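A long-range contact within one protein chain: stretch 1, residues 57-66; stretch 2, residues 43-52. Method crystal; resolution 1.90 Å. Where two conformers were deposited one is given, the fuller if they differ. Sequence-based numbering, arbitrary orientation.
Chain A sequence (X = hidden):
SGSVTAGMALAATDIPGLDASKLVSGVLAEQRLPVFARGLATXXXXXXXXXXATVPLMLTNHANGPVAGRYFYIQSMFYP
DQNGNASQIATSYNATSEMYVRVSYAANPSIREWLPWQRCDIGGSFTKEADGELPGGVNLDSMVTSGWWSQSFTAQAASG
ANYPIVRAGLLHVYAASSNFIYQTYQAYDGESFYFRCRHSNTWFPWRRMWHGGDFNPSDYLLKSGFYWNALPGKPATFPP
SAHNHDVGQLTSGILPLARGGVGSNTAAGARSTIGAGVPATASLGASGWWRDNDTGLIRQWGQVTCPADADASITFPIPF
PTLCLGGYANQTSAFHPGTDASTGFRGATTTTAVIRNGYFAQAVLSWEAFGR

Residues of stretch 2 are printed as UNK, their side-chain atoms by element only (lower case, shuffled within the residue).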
# COMPACT_ATOMS: atom_id res chain seq x y z
N LEU A 57 17.19 -74.04 -5.24
CA LEU A 57 18.13 -73.03 -4.80
C LEU A 57 19.36 -73.06 -5.71
O LEU A 57 19.92 -74.12 -5.97
CB LEU A 57 18.51 -73.24 -3.32
CG LEU A 57 19.46 -72.23 -2.71
CD1 LEU A 57 18.85 -70.89 -2.57
CD2 LEU A 57 19.95 -72.69 -1.39
N MET A 58 19.73 -71.89 -6.23
CA MET A 58 20.99 -71.71 -6.94
C MET A 58 21.55 -70.34 -6.56
O MET A 58 20.87 -69.51 -5.94
CB MET A 58 20.83 -71.81 -8.45
CG MET A 58 19.89 -70.75 -9.01
SD MET A 58 19.66 -70.88 -10.79
CE MET A 58 19.22 -72.60 -10.99
N LEU A 59 22.82 -70.14 -6.90
CA LEU A 59 23.52 -68.87 -6.75
C LEU A 59 24.14 -68.53 -8.10
O LEU A 59 24.84 -69.36 -8.67
CB LEU A 59 24.61 -68.93 -5.69
CG LEU A 59 25.61 -67.76 -5.54
CD1 LEU A 59 24.92 -66.50 -5.04
CD2 LEU A 59 26.74 -68.16 -4.61
N THR A 60 23.86 -67.34 -8.63
CA THR A 60 24.31 -67.06 -9.97
C THR A 60 24.38 -65.56 -10.19
O THR A 60 23.62 -64.80 -9.59
CB THR A 60 23.38 -67.71 -11.02
OG1 THR A 60 23.81 -67.38 -12.32
CG2 THR A 60 21.96 -67.30 -10.80
N ASN A 61 25.32 -65.16 -11.04
CA ASN A 61 25.40 -63.78 -11.53
C ASN A 61 24.98 -63.72 -12.99
O ASN A 61 25.29 -62.76 -13.69
CB ASN A 61 26.80 -63.21 -11.33
CG ASN A 61 27.84 -63.94 -12.16
OD1 ASN A 61 27.59 -65.01 -12.68
ND2 ASN A 61 29.04 -63.35 -12.25
N HIS A 62 24.34 -64.76 -13.47
CA HIS A 62 23.81 -64.78 -14.83
C HIS A 62 22.90 -63.57 -15.10
O HIS A 62 22.19 -63.08 -14.21
CB HIS A 62 23.03 -66.07 -15.05
CG HIS A 62 22.65 -66.32 -16.47
ND1 HIS A 62 21.57 -65.70 -17.07
CD2 HIS A 62 23.20 -67.12 -17.40
CE1 HIS A 62 21.48 -66.11 -18.31
NE2 HIS A 62 22.46 -66.97 -18.53
N ALA A 63 22.90 -63.13 -16.35
CA ALA A 63 22.22 -61.91 -16.75
C ALA A 63 20.71 -61.97 -16.57
O ALA A 63 20.08 -60.90 -16.46
CB ALA A 63 22.51 -61.63 -18.23
N ASN A 64 20.12 -63.14 -16.53
CA ASN A 64 18.67 -63.26 -16.34
C ASN A 64 18.24 -63.10 -14.89
O ASN A 64 17.04 -63.12 -14.62
CB ASN A 64 18.17 -64.61 -16.90
CG ASN A 64 18.03 -64.57 -18.42
OD1 ASN A 64 17.80 -63.53 -18.99
ND2 ASN A 64 18.19 -65.71 -19.08
N GLY A 65 19.21 -62.94 -13.95
CA GLY A 65 18.91 -62.53 -12.62
C GLY A 65 18.47 -61.07 -12.57
O GLY A 65 18.37 -60.40 -13.59
N PRO A 66 18.22 -60.56 -11.34
CA PRO A 66 17.59 -59.23 -11.22
C PRO A 66 18.51 -58.04 -11.44
O PRO A 66 18.04 -56.97 -11.86
CB PRO A 66 17.02 -59.24 -9.80
CG PRO A 66 17.92 -60.22 -9.05
CD PRO A 66 18.30 -61.26 -10.06
N UNK A 43 24.30 -76.60 -6.06
CA UNK A 43 23.96 -77.73 -6.93
C UNK A 43 24.33 -77.48 -8.39
O UNK A 43 24.57 -78.44 -9.14
c UNK A 43 22.47 -78.06 -6.83
N UNK A 44 24.35 -76.23 -8.83
CA UNK A 44 24.70 -75.90 -10.21
C UNK A 44 25.76 -74.81 -10.18
O UNK A 44 25.95 -74.13 -9.18
c UNK A 44 23.49 -75.48 -11.06
c UNK A 44 22.53 -76.66 -11.26
c UNK A 44 22.79 -74.27 -10.43
N UNK A 45 26.48 -74.68 -11.29
CA UNK A 45 27.57 -73.71 -11.32
C UNK A 45 27.01 -72.31 -11.07
O UNK A 45 25.84 -72.02 -11.30
o UNK A 45 27.57 -73.05 -13.68
c UNK A 45 28.30 -73.72 -12.68
N UNK A 46 27.88 -71.42 -10.59
CA UNK A 46 27.44 -70.09 -10.19
C UNK A 46 27.28 -69.13 -11.37
O UNK A 46 27.17 -67.90 -11.16
c UNK A 46 28.40 -69.50 -9.15
n UNK A 46 30.75 -69.10 -8.81
c UNK A 46 29.79 -69.24 -9.71
o UNK A 46 29.99 -69.16 -10.93
N UNK A 47 27.25 -69.63 -12.61
CA UNK A 47 26.84 -68.84 -13.76
C UNK A 47 25.62 -69.45 -14.46
O UNK A 47 25.32 -69.08 -15.60
o UNK A 47 28.32 -69.95 -15.33
c UNK A 47 27.99 -68.70 -14.76
N UNK A 48 24.93 -70.36 -13.81
CA UNK A 48 23.75 -71.00 -14.39
C UNK A 48 22.63 -70.01 -14.71
O UNK A 48 22.42 -69.03 -13.99
c UNK A 48 23.23 -72.09 -13.44
o UNK A 48 24.19 -73.14 -13.31
N UNK A 49 21.90 -70.30 -15.78
CA UNK A 49 20.76 -69.46 -16.21
C UNK A 49 19.56 -69.73 -15.28
O UNK A 49 19.02 -70.83 -15.28
c UNK A 49 19.30 -68.86 -18.20
c UNK A 49 20.40 -69.75 -17.66
o UNK A 49 18.98 -68.95 -19.41
o UNK A 49 18.71 -68.06 -17.43
N UNK A 50 19.08 -68.74 -14.54
CA UNK A 50 17.89 -69.00 -13.72
C UNK A 50 16.64 -69.26 -14.54
O UNK A 50 15.69 -69.85 -14.01
c UNK A 50 19.58 -67.35 -14.40
c UNK A 50 17.77 -67.72 -12.86
c UNK A 50 18.46 -66.66 -13.65
N UNK A 51 16.62 -68.88 -15.82
CA UNK A 51 15.45 -69.16 -16.65
C UNK A 51 15.23 -70.67 -16.82
O UNK A 51 14.09 -71.12 -17.00
o UNK A 51 15.44 -66.33 -17.05
c UNK A 51 15.61 -68.53 -18.04
n UNK A 51 14.91 -66.56 -19.23
c UNK A 51 15.32 -67.05 -18.06
N UNK A 52 16.30 -71.45 -16.75
CA UNK A 52 16.21 -72.89 -16.94
C UNK A 52 16.40 -73.64 -15.63
O UNK A 52 16.74 -74.84 -15.62
c UNK A 52 16.88 -72.74 -19.32
c UNK A 52 17.21 -73.37 -18.01
o UNK A 52 18.55 -73.02 -17.66
O HOH W 1 21.85 -75.91 -4.58
O HOH W 2 24.21 -72.79 -7.47
O HOH W 3 14.65 -63.70 -19.48

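Position 43 carries one side-chain carbon, which defines Ala-43. Its link to stretch 1 runs through water 1, which accepts from Ala-43 N (2.9 Å) and donates to Leu-57 O (3.0 Å).

Position 44 has three carbons, one bonded to the backbone and bearing the other two. An all-carbon fork at CB with three carbons in all is valine. Val-44 points toward stretch 1, and its CG2 lies 3.7 Å from Met-58 CB, an apolar contact. Water 2 again bridges the backbones, donating to Val-44 O (2.8 Å) and accepting from Leu-59 N (3.0 Å).

Position 45 shows one carbon followed by one oxygen, directed away from stretch 1. This is Ser-45.

Position 46 has two carbons, the second carrying one oxygen and one nitrogen, hence Asn-46. Here the chains come closest by CA distance, 4.4 Å from Asn-46 CA to Thr-60 CA. Two CA-H...O contacts accompany the approach: Asn-46 CA to Leu-59 O (3.1 Å) and Thr-60 CA to Asn-46 O (3.2 Å). Asn-61 N adds a weak hydrogen bond to Asn-46 O at 3.3 Å.

Position 47 repeats the carbon-then-oxygen pattern and points away, giving Ser-47. Its backbone O sits at the edge of the His-62 ring, 3.4 Å from CD2 of His-62.

Position 48 has the same two atoms, so it is Ser-48. Its OG donates to Ser-45 O at 2.8 Å, and Ser-48 N reaches that same oxygen at 3.1 Å, closing a type I turn. The carbonyl O of Ser-48 faces stretch 1 and accepts from Thr-60 OG1 at 2.7 Å.

Position 49 has two carbons, the second bearing two oxygens: a carboxylate one carbon beyond CB, thus Asp-49. OD1 of Asp-49 accepts from Asn-64 ND2 at 2.9 Å with a nearly straight angle of 174°. The CA of Asp-49 lies 3.6 Å from the His-62 ring centroid, 12° off the normal, a CH-pi contact over the face.

Position 50 has three carbons closing a ring onto the backbone N, hence Pro-50. Its CG is 3.9 Å from Asn-64 CB, its CD 3.7 Å from His-62 ND1, and its CB 4.2 Å from Met-58 SD.

Position 51 again has two carbons, the second with one oxygen and one nitrogen: Asn-51. Its N donates to Asp-49 OD1 at 2.8 Å, while OD1 of Asn-51 lies 3.2 Å from Asn-64 CB. Water 3 accepts from Asn-51 ND2 (2.9 Å) and donates weakly to Asn-64 OD1 (3.2 Å).

Position 52 has a carbon bearing one oxygen and one carbon, the fork of Thr-52. Thr-52 OG1 comes no nearer to stretch 1 than 6.7 Å from Met-58 CE.

Along the contact, waters 1 and 2 join the backbones beside the strand, where Val-44 packs on Met-58; backbones meet at Asn-46; beyond, stretch 1 side chains bond to stretch 2 oxygens, with water 3 adding a link. There Thr-60 OG1 also accepts from His-62 N (2.9 Å), while Pro-50 packs among Met-58, His-62 and Asn-64.

Stretch 2 (43-52) AVSNSSDPNT
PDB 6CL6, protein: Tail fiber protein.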